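Local coordinates for beta-glucosidase (Saccharopolyspora erythraea D, PDB 5M6G), which probably hydrolyses terminal, non-reducing beta-D-glucosyl residues to release beta-D-glucose, as a member of glycosyl hydrolase family 3, at residues S59-L64 with Y351-V356; P180-A185 with A228-Y233; V414-D419 with N554-S559. One frame throughout, in Å; residues are numbered along the deposited sequence.

How the contacts relate
Starting from the N terminus, residues 59-64 pair with helix 345-357 in contact 1, which joins two helices and closes a loop of 286 residues within the N-terminal, TIM-barrel-type family region. Contact 2 is nested inside that loop: near the centre of the chain, where sorbitol is bound, it ties the loop 180-185 to barrel strand 229-233. The centres of contacts 1 and 2 lie about 30 Å apart. Contact 3 follows in series and joins strands 414-418 and 555-560 of the mixed C-terminal sheet. Its centre is about 29 Å from that of contact 2 and about 58 Å from that of contact 1, beyond the chain's centre.

Contact 1. Residues S59-L64 with Y351-V356; sequences SLDDKL and YLRAEV
Arg353 reaches from helix 345-357 to the first turn of helix 60-66, and its side chain changes partner as it goes. CB packs against Leu64 CD1 at 3.5 Å, and CG stays near the same methyl, the two side chains crossing at about a right angle. CG stands anti to the backbone N (chi1 -170°), CD passes 3.9 Å from Asp61 OD1, and the bend at chi3 places NE beside that oxygen. NE donates to Asp61 OD1 at 2.8 Å, a fairly straight bond (166°) that comes in on the syn side, tilted out of the carboxylate plane, while OD1 lies close to the guanidinium plane. NH2 adds a weak bond to Asp61 OD2 at 3.2 Å, so the salt bridge is two-pronged although the two flat groups are turned 59° apart. NH1 forms a further salt bridge with Asp350.

Beside this pair, Leu64 CD2 rests on Leu352 CG at 3.6 Å, and Leu60 CD2 meets Val356 CG1 tip to tip at 4.0 Å. Ile366 of helix 363-379 touches Leu64, Leu352 and Val356. Ser59 and Asp62 form a capping box: Asp62 N donates to Ser59 OG at 3.1 Å, and Ser59 N to Asp62 OD2 at 2.9 Å. The contact thus joins two helices by a leucine-rich patch bordered by a charged pair. With Asp61 and Asp350 both bound to it, the guanidinium probably has its positive charge well balanced.

Contact 2. Residues P180-A185 with A228-Y233; sequences PCVCVA and ATAKHY. With SOR (sorbitol), chain L.
Sorbitol O1 is gripped by Lys231 NZ and His232 NE2, each 2.6 Å away, where strand 229-233 of the TIM-barrel-type domain lines the ligand pocket. Lysine donates its bond; between the imidazole and the hydroxyl either may be the donor. O1 lies at the edge of the His232 ring, near its plane, while Lys231 CG sits over the ring centre, 3.7 Å above it. From CG the lysine chain runs extended to the sugar alcohol, and Phe178 O takes a further bond from NZ. The second ring nitrogen, ND1, is hydrogen-bonded to Asp236 OD2, which would help fix the imidazole's rotation. An alanine in place of His232 would probably leave O1 without its imidazole partner, Asp236 without its mate, and a gap over Lys231 CG.

The backbones of Cys181 and Lys231 form a single beta bridge. Lys231 N donates to Pro180 O at 3.3 Å, and Val182 N returns a 2.7 Å bond to Lys231 O. The same oxygen takes a weak bond from Cys183 N, so neighbouring amides of residues 180-185 converge on the backbone of a ligand-binding lysine. Cis peptide bonds precede both Pro180 and His232. Val182 CG2 touches Ala230 CB, and Phe263 of helix 261-268 packs against both side chains. The Cys181-Cys183 disulfide brings Cys181 SG to 4.0 Å from His232 ND1, at an oblique angle to the ring that is neither over the face nor at the edge.

Contact 3. Residues V414-D419 with N554-S559; sequences VLLRND and NALLAS
Leu416 and Leu556 run next to each other in the same direction, with Leu416 CD1 3.7 Å from Leu556 CD2. CG of Leu416 stands anti to the carbonyl carbon (chi1 -64°), and from there CD1 also comes within 4.0 Å of Ala558 CB. Trp587 packs against Leu416, while Val536 and Thr538 of strand 534-539 touch Leu556. On the sheet face that carries Leu415 and Leu557, Leu557 CD1 lies 4.2 Å from Leu415 CB, and helix 567-573 packs on Leu557.

The two strands are antiparallel neighbours in the mixed sheet of the C-terminal region, with Leu415 also backbone-bonded to Leu612. A classic beta bulge interrupts their register: Leu416 and Arg417 both face Leu556. Leu556 O accordingly accepts a 2.9 Å bond from Leu416 N and a weak one from Arg417 N. Leu556 N donates to Arg417 O. Arg417 packs CB against Leu556 CB; its chain bends at chi2 and leads away from strand 555-560, NH1 forming a salt bridge with Asp551. At the polar end Asp419 N donates to Asn554 O. Asn554 ND2 gives a nearly straight 2.6 Å bond (167°) to the syn side of Asp419 OD2, somewhat out of the carboxylate plane, while OD1 accepts from Val421 N.

Contact 1. Residues S59-L64 with Y351-V356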
loop_
_atom_site.group_PDB
_atom_site.type_symbol
_atom_site.label_atom_id
_atom_site.label_comp_id
_atom_site.label_asym_id
_atom_site.label_seq_id
_atom_site.Cartn_x
_atom_site.Cartn_y
_atom_site.Cartn_z
ATOM N N SER A 59 -30.346 -4.837 -18.265
ATOM C CA SER A 59 -31.095 -3.604 -18.122
ATOM C C SER A 59 -30.162 -2.482 -17.684
ATOM O O SER A 59 -29.054 -2.715 -17.198
ATOM C CB SER A 59 -32.200 -3.750 -17.086
ATOM O OG SER A 59 -31.637 -3.990 -15.806
ATOM N N LEU A 60 -30.630 -1.246 -17.860
ATOM C CA LEU A 60 -29.876 -0.115 -17.334
ATOM C C LEU A 60 -29.595 -0.298 -15.847
ATOM O O LEU A 60 -28.475 -0.051 -15.382
ATOM C CB LEU A 60 -30.631 1.192 -17.589
ATOM C CG LEU A 60 -29.960 2.424 -16.967
ATOM C CD1 LEU A 60 -28.522 2.555 -17.429
ATOM C CD2 LEU A 60 -30.753 3.681 -17.304
ATOM N N ASP A 61 -30.589 -0.769 -15.087
ATOM C CA ASP A 61 -30.384 -0.971 -13.655
ATOM C C ASP A 61 -29.289 -1.999 -13.386
ATOM O O ASP A 61 -28.515 -1.844 -12.433
ATOM C CB ASP A 61 -31.690 -1.390 -12.976
ATOM C CG ASP A 61 -32.628 -0.216 -12.760
ATOM O OD1 ASP A 61 -32.332 0.880 -13.271
ATOM O OD2 ASP A 61 -33.665 -0.386 -12.094
ATOM N N ASP A 62 -29.197 -3.051 -14.212
ATOM C CA ASP A 62 -28.085 -3.992 -14.056
ATOM C C ASP A 62 -26.753 -3.279 -14.253
ATOM O O ASP A 62 -25.790 -3.510 -13.506
ATOM C CB ASP A 62 -28.196 -5.152 -15.051
ATOM C CG ASP A 62 -29.444 -6.022 -14.833
ATOM O OD1 ASP A 62 -29.767 -6.324 -13.664
ATOM O OD2 ASP A 62 -30.080 -6.416 -15.840
ATOM N N LYS A 63 -26.684 -2.408 -15.265
ATOM C CA LYS A 63 -25.442 -1.710 -15.579
ATOM C C LYS A 63 -25.071 -0.713 -14.488
ATOM O O LYS A 63 -23.888 -0.547 -14.167
ATOM C CB LYS A 63 -25.576 -1.001 -16.935
ATOM C CG LYS A 63 -25.670 -1.941 -18.130
ATOM C CD LYS A 63 -25.889 -1.163 -19.432
ATOM C CE LYS A 63 -26.234 -2.101 -20.587
ATOM N NZ LYS A 63 -26.611 -1.286 -21.796
ATOM N N LEU A 64 -26.060 -0.027 -13.915
ATOM C CA LEU A 64 -25.763 0.896 -12.827
ATOM C C LEU A 64 -25.215 0.144 -11.625
ATOM O O LEU A 64 -24.228 0.569 -11.008
ATOM C CB LEU A 64 -27.012 1.681 -12.441
ATOM C CG LEU A 64 -27.616 2.490 -13.597
ATOM C CD1 LEU A 64 -28.917 3.129 -13.156
ATOM C CD2 LEU A 64 -26.624 3.556 -14.115
ATOM N N TYR A 351 -29.508 8.170 -8.142
ATOM C CA TYR A 351 -28.982 9.406 -8.717
ATOM C C TYR A 351 -28.470 9.180 -10.133
ATOM O O TYR A 351 -28.754 9.967 -11.039
ATOM C CB TYR A 351 -27.857 9.974 -7.846
ATOM C CG TYR A 351 -28.298 10.718 -6.604
ATOM C CD1 TYR A 351 -29.646 10.892 -6.300
ATOM C CD2 TYR A 351 -27.356 11.243 -5.729
ATOM C CE1 TYR A 351 -30.035 11.572 -5.153
ATOM C CE2 TYR A 351 -27.731 11.920 -4.583
ATOM C CZ TYR A 351 -29.068 12.086 -4.301
ATOM O OH TYR A 351 -29.429 12.764 -3.164
ATOM N N LEU A 352 -27.676 8.124 -10.334
ATOM C CA LEU A 352 -27.091 7.904 -11.652
ATOM C C LEU A 352 -28.170 7.575 -12.676
ATOM O O LEU A 352 -28.090 8.017 -13.826
ATOM C CB LEU A 352 -26.041 6.792 -11.590
ATOM C CG LEU A 352 -25.198 6.604 -12.854
ATOM C CD1 LEU A 352 -24.713 7.952 -13.418
ATOM C CD2 LEU A 352 -24.014 5.681 -12.579
ATOM N N ARG A 353 -29.186 6.807 -12.272
ATOM C CA ARG A 353 -30.290 6.512 -13.181
ATOM C C ARG A 353 -30.927 7.800 -13.685
ATOM O O ARG A 353 -31.179 7.954 -14.887
ATOM C CB ARG A 353 -31.337 5.636 -12.494
ATOM C CG ARG A 353 -32.382 5.092 -13.479
ATOM C CD ARG A 353 -33.589 4.495 -12.781
ATOM N NE ARG A 353 -33.249 3.279 -12.047
ATOM C CZ ARG A 353 -33.181 3.197 -10.720
ATOM N NH1 ARG A 353 -33.443 4.261 -9.970
ATOM N NH2 ARG A 353 -32.873 2.045 -10.145
ATOM N N ALA A 354 -31.180 8.749 -12.774
ATOM C CA ALA A 354 -31.795 10.016 -13.167
ATOM C C ALA A 354 -30.885 10.817 -14.089
ATOM O O ALA A 354 -31.361 11.463 -15.025
ATOM C CB ALA A 354 -32.156 10.838 -11.934
ATOM N N GLU A 355 -29.573 10.807 -13.833
ATOM C CA GLU A 355 -28.652 11.496 -14.733
ATOM C C GLU A 355 -28.697 10.886 -16.126
ATOM O O GLU A 355 -28.670 11.605 -17.135
ATOM C CB GLU A 355 -27.223 11.442 -14.184
ATOM C CG GLU A 355 -27.018 12.198 -12.883
ATOM C CD GLU A 355 -27.393 13.663 -12.990
ATOM O OE1 GLU A 355 -26.908 14.347 -13.922
ATOM O OE2 GLU A 355 -28.188 14.125 -12.145
ATOM N N VAL A 356 -28.759 9.557 -16.201
ATOM C CA VAL A 356 -28.795 8.904 -17.502
ATOM C C VAL A 356 -30.134 9.159 -18.181
ATOM O O VAL A 356 -30.183 9.481 -19.373
ATOM C CB VAL A 356 -28.498 7.403 -17.350
ATOM C CG1 VAL A 356 -28.614 6.693 -18.708
ATOM C CG2 VAL A 356 -27.099 7.206 -16.741
#

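Contact 2. Residues P180-A185 with A228-Y233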
loop_
_atom_site.group_PDB
_atom_site.type_symbol
_atom_site.label_atom_id
_atom_site.label_comp_id
_atom_site.label_asym_id
_atom_site.label_seq_id
_atom_site.Cartn_x
_atom_site.Cartn_y
_atom_site.Cartn_z
ATOM N N PRO A 180 -0.198 -1.629 -6.461
ATOM C CA PRO A 180 0.660 -0.768 -5.628
ATOM C C PRO A 180 0.370 0.734 -5.688
ATOM O O PRO A 180 -0.096 1.239 -6.718
ATOM C CB PRO A 180 2.050 -1.030 -6.205
ATOM C CG PRO A 180 1.785 -1.205 -7.678
ATOM C CD PRO A 180 0.487 -2.035 -7.704
ATOM N N CYS A 181 0.654 1.441 -4.597
ATOM C CA CYS A 181 0.819 2.890 -4.685
ATOM C C CYS A 181 2.037 3.185 -5.552
ATOM O O CYS A 181 3.164 2.844 -5.174
ATOM C CB CYS A 181 0.999 3.533 -3.297
ATOM S SG CYS A 181 0.645 5.367 -3.163
ATOM N N VAL A 182 1.815 3.780 -6.726
ATOM C CA VAL A 182 2.887 4.263 -7.583
ATOM C C VAL A 182 3.112 5.757 -7.374
ATOM O O VAL A 182 3.810 6.408 -8.162
ATOM C CB VAL A 182 2.615 3.916 -9.056
ATOM C CG1 VAL A 182 2.394 2.397 -9.205
ATOM C CG2 VAL A 182 1.411 4.698 -9.600
ATOM N N CYS A 183 2.513 6.308 -6.320
ATOM C CA CYS A 183 2.777 7.653 -5.834
ATOM C C CYS A 183 4.271 7.929 -5.743
ATOM O O CYS A 183 5.038 7.102 -5.244
ATOM C CB CYS A 183 2.121 7.813 -4.454
ATOM S SG CYS A 183 2.423 6.431 -3.205
ATOM N N VAL A 184 4.675 9.102 -6.228
ATOM C CA VAL A 184 6.045 9.590 -6.114
ATOM C C VAL A 184 6.029 10.648 -5.020
ATOM O O VAL A 184 5.585 11.778 -5.245
ATOM C CB VAL A 184 6.548 10.153 -7.446
ATOM C CG1 VAL A 184 7.948 10.686 -7.296
ATOM C CG2 VAL A 184 6.494 9.079 -8.525
ATOM N N ALA A 185 6.502 10.289 -3.827
ATOM C CA ALA A 185 6.373 11.157 -2.660
ATOM C C ALA A 185 7.475 12.211 -2.694
ATOM O O ALA A 185 8.656 11.886 -2.535
ATOM C CB ALA A 185 6.431 10.341 -1.372
ATOM N N ALA A 228 -4.315 -6.009 -9.841
ATOM C CA ALA A 228 -3.574 -4.939 -9.188
ATOM C C ALA A 228 -4.194 -3.590 -9.539
ATOM O O ALA A 228 -4.963 -3.462 -10.504
ATOM C CB ALA A 228 -2.096 -4.969 -9.594
ATOM N N THR A 229 -3.850 -2.578 -8.731
ATOM C CA THR A 229 -4.404 -1.232 -8.865
ATOM C C THR A 229 -3.263 -0.223 -8.800
ATOM O O THR A 229 -2.646 -0.053 -7.747
ATOM C CB THR A 229 -5.416 -0.936 -7.756
ATOM O OG1 THR A 229 -6.339 -2.031 -7.623
ATOM C CG2 THR A 229 -6.182 0.335 -8.071
ATOM N N ALA A 230 -2.991 0.468 -9.902
ATOM C CA ALA A 230 -2.069 1.597 -9.837
ATOM C C ALA A 230 -2.792 2.771 -9.185
ATOM O O ALA A 230 -3.848 3.196 -9.665
ATOM C CB ALA A 230 -1.550 1.962 -11.226
ATOM N N LYS A 231 -2.242 3.281 -8.081
ATOM C CA LYS A 231 -2.868 4.389 -7.351
ATOM C C LYS A 231 -1.808 5.368 -6.817
ATOM O O LYS A 231 -0.641 5.001 -6.688
ATOM C CB LYS A 231 -3.722 3.853 -6.191
ATOM C CG LYS A 231 -2.929 3.281 -5.016
ATOM C CD LYS A 231 -3.854 2.572 -4.003
ATOM C CE LYS A 231 -3.097 2.263 -2.685
ATOM N NZ LYS A 231 -4.008 1.642 -1.666
ATOM N N HIS A 232 -2.186 6.606 -6.503
ATOM C CA HIS A 232 -3.474 7.200 -6.830
ATOM C C HIS A 232 -3.273 8.203 -7.975
ATOM O O HIS A 232 -2.423 9.095 -7.897
ATOM C CB HIS A 232 -4.084 7.905 -5.620
ATOM C CG HIS A 232 -4.073 7.085 -4.367
ATOM N ND1 HIS A 232 -2.953 6.953 -3.572
ATOM C CD2 HIS A 232 -5.050 6.366 -3.762
ATOM C CE1 HIS A 232 -3.237 6.180 -2.537
ATOM N NE2 HIS A 232 -4.504 5.815 -2.626
ATOM N N TYR A 233 -4.070 8.048 -9.027
ATOM C CA TYR A 233 -3.955 8.838 -10.248
ATOM C C TYR A 233 -4.580 10.224 -10.092
ATOM O O TYR A 233 -5.777 10.307 -9.839
ATOM C CB TYR A 233 -4.646 8.076 -11.403
ATOM C CG TYR A 233 -4.484 8.749 -12.744
ATOM C CD1 TYR A 233 -3.379 8.480 -13.540
ATOM C CD2 TYR A 233 -5.417 9.672 -13.203
ATOM C CE1 TYR A 233 -3.200 9.118 -14.765
ATOM C CE2 TYR A 233 -5.244 10.325 -14.432
ATOM C CZ TYR A 233 -4.134 10.031 -15.203
ATOM O OH TYR A 233 -3.927 10.637 -16.421
HETATM C C1 SOR L . -6.428 4.164 -0.792
HETATM C C2 SOR L . -7.139 2.971 -0.177
HETATM C C3 SOR L . -8.406 3.457 0.519
HETATM C C4 SOR L . -8.970 2.384 1.446
HETATM C C5 SOR L . -9.859 2.956 2.554
HETATM C C6 SOR L . -10.062 1.872 3.608
HETATM O O1 SOR L . -5.057 3.893 -0.957
HETATM O O2 SOR L . -7.463 2.034 -1.190
HETATM O O3 SOR L . -9.354 3.780 -0.465
HETATM O O4 SOR L . -9.704 1.439 0.692
HETATM O O5 SOR L . -9.294 4.120 3.145
HETATM O O6 SOR L . -10.521 2.437 4.818
#

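Contact 3. Residues V414-D419 with N554-S559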
loop_
_atom_site.group_PDB
_atom_site.type_symbol
_atom_site.label_atom_id
_atom_site.label_comp_id
_atom_site.label_asym_id
_atom_site.label_seq_id
_atom_site.Cartn_x
_atom_site.Cartn_y
_atom_site.Cartn_z
ATOM N N VAL A 414 19.140 0.595 5.304
ATOM C CA VAL A 414 20.077 1.560 4.735
ATOM C C VAL A 414 21.037 1.987 5.837
ATOM O O VAL A 414 20.625 2.624 6.816
ATOM C CB VAL A 414 19.365 2.779 4.133
ATOM C CG1 VAL A 414 20.399 3.756 3.585
ATOM C CG2 VAL A 414 18.395 2.338 3.042
ATOM N N LEU A 415 22.312 1.637 5.682
ATOM C CA LEU A 415 23.328 2.049 6.640
ATOM C C LEU A 415 23.794 3.467 6.304
ATOM O O LEU A 415 24.305 3.725 5.208
ATOM C CB LEU A 415 24.497 1.065 6.643
ATOM C CG LEU A 415 25.608 1.379 7.648
ATOM C CD1 LEU A 415 25.095 1.190 9.078
ATOM C CD2 LEU A 415 26.821 0.508 7.395
ATOM N N LEU A 416 23.631 4.378 7.256
ATOM C CA LEU A 416 23.874 5.795 7.041
ATOM C C LEU A 416 25.084 6.339 7.785
ATOM O O LEU A 416 25.686 7.316 7.326
ATOM C CB LEU A 416 22.637 6.601 7.448
ATOM C CG LEU A 416 21.395 6.313 6.608
ATOM C CD1 LEU A 416 20.146 6.944 7.237
ATOM C CD2 LEU A 416 21.602 6.775 5.153
ATOM N N ARG A 417 25.431 5.758 8.931
ATOM C CA ARG A 417 26.631 6.127 9.670
ATOM C C ARG A 417 27.150 4.876 10.351
ATOM O O ARG A 417 26.362 4.044 10.807
ATOM C CB ARG A 417 26.374 7.208 10.727
ATOM C CG ARG A 417 26.073 8.593 10.167
ATOM C CD ARG A 417 27.355 9.347 9.793
ATOM N NE ARG A 417 27.044 10.617 9.152
ATOM C CZ ARG A 417 26.831 11.747 9.815
ATOM N NH1 ARG A 417 26.903 11.752 11.143
ATOM N NH2 ARG A 417 26.545 12.866 9.162
ATOM N N ASN A 418 28.472 4.747 10.413
ATOM C CA ASN A 418 29.072 3.620 11.123
ATOM C C ASN A 418 30.527 3.947 11.407
ATOM O O ASN A 418 31.320 4.069 10.471
ATOM C CB ASN A 418 28.967 2.345 10.296
ATOM C CG ASN A 418 29.551 1.156 11.005
ATOM O OD1 ASN A 418 29.628 1.134 12.234
ATOM N ND2 ASN A 418 29.966 0.156 10.239
ATOM N N ASP A 419 30.888 4.068 12.683
ATOM C CA ASP A 419 32.282 4.311 13.036
ATOM C C ASP A 419 33.063 3.025 13.246
ATOM O O ASP A 419 34.249 3.081 13.577
ATOM C CB ASP A 419 32.370 5.200 14.282
ATOM C CG ASP A 419 31.887 4.507 15.545
ATOM O OD1 ASP A 419 31.431 3.347 15.467
ATOM O OD2 ASP A 419 31.958 5.134 16.629
ATOM N N ASN A 554 27.167 6.359 17.170
ATOM C CA ASN A 554 28.246 5.578 16.575
ATOM C C ASN A 554 27.814 4.912 15.279
ATOM O O ASN A 554 28.636 4.727 14.372
ATOM C CB ASN A 554 28.752 4.547 17.578
ATOM C CG ASN A 554 29.295 5.196 18.819
ATOM O OD1 ASN A 554 28.551 5.485 19.755
ATOM N ND2 ASN A 554 30.595 5.479 18.820
ATOM N N ALA A 555 26.545 4.531 15.173
ATOM C CA ALA A 555 26.021 4.034 13.915
ATOM C C ALA A 555 24.571 4.455 13.802
ATOM O O ALA A 555 23.891 4.668 14.808
ATOM C CB ALA A 555 26.131 2.508 13.787
ATOM N N LEU A 556 24.119 4.598 12.558
ATOM C CA LEU A 556 22.731 4.901 12.243
ATOM C C LEU A 556 22.293 3.960 11.135
ATOM O O LEU A 556 22.915 3.929 10.067
ATOM C CB LEU A 556 22.565 6.360 11.807
ATOM C CG LEU A 556 21.171 6.638 11.241
ATOM C CD1 LEU A 556 20.117 6.407 12.328
ATOM C CD2 LEU A 556 21.096 8.038 10.694
ATOM N N LEU A 557 21.230 3.197 11.390
ATOM C CA LEU A 557 20.660 2.270 10.420
ATOM C C LEU A 557 19.195 2.631 10.250
ATOM O O LEU A 557 18.461 2.712 11.241
ATOM C CB LEU A 557 20.811 0.820 10.888
ATOM C CG LEU A 557 20.246 -0.275 9.965
ATOM C CD1 LEU A 557 21.206 -0.536 8.802
ATOM C CD2 LEU A 557 19.975 -1.546 10.758
ATOM N N ALA A 558 18.785 2.902 9.011
ATOM C CA ALA A 558 17.389 3.209 8.705
ATOM C C ALA A 558 16.682 1.912 8.334
ATOM O O ALA A 558 17.067 1.245 7.370
ATOM C CB ALA A 558 17.284 4.224 7.564
ATOM N N SER A 559 15.650 1.554 9.095
ATOM C CA SER A 559 14.961 0.286 8.901
ATOM C C SER A 559 13.592 0.429 8.258
ATOM O O SER A 559 13.014 -0.587 7.853
ATOM C CB SER A 559 14.808 -0.454 10.239
ATOM O OG SER A 559 16.074 -0.864 10.725
#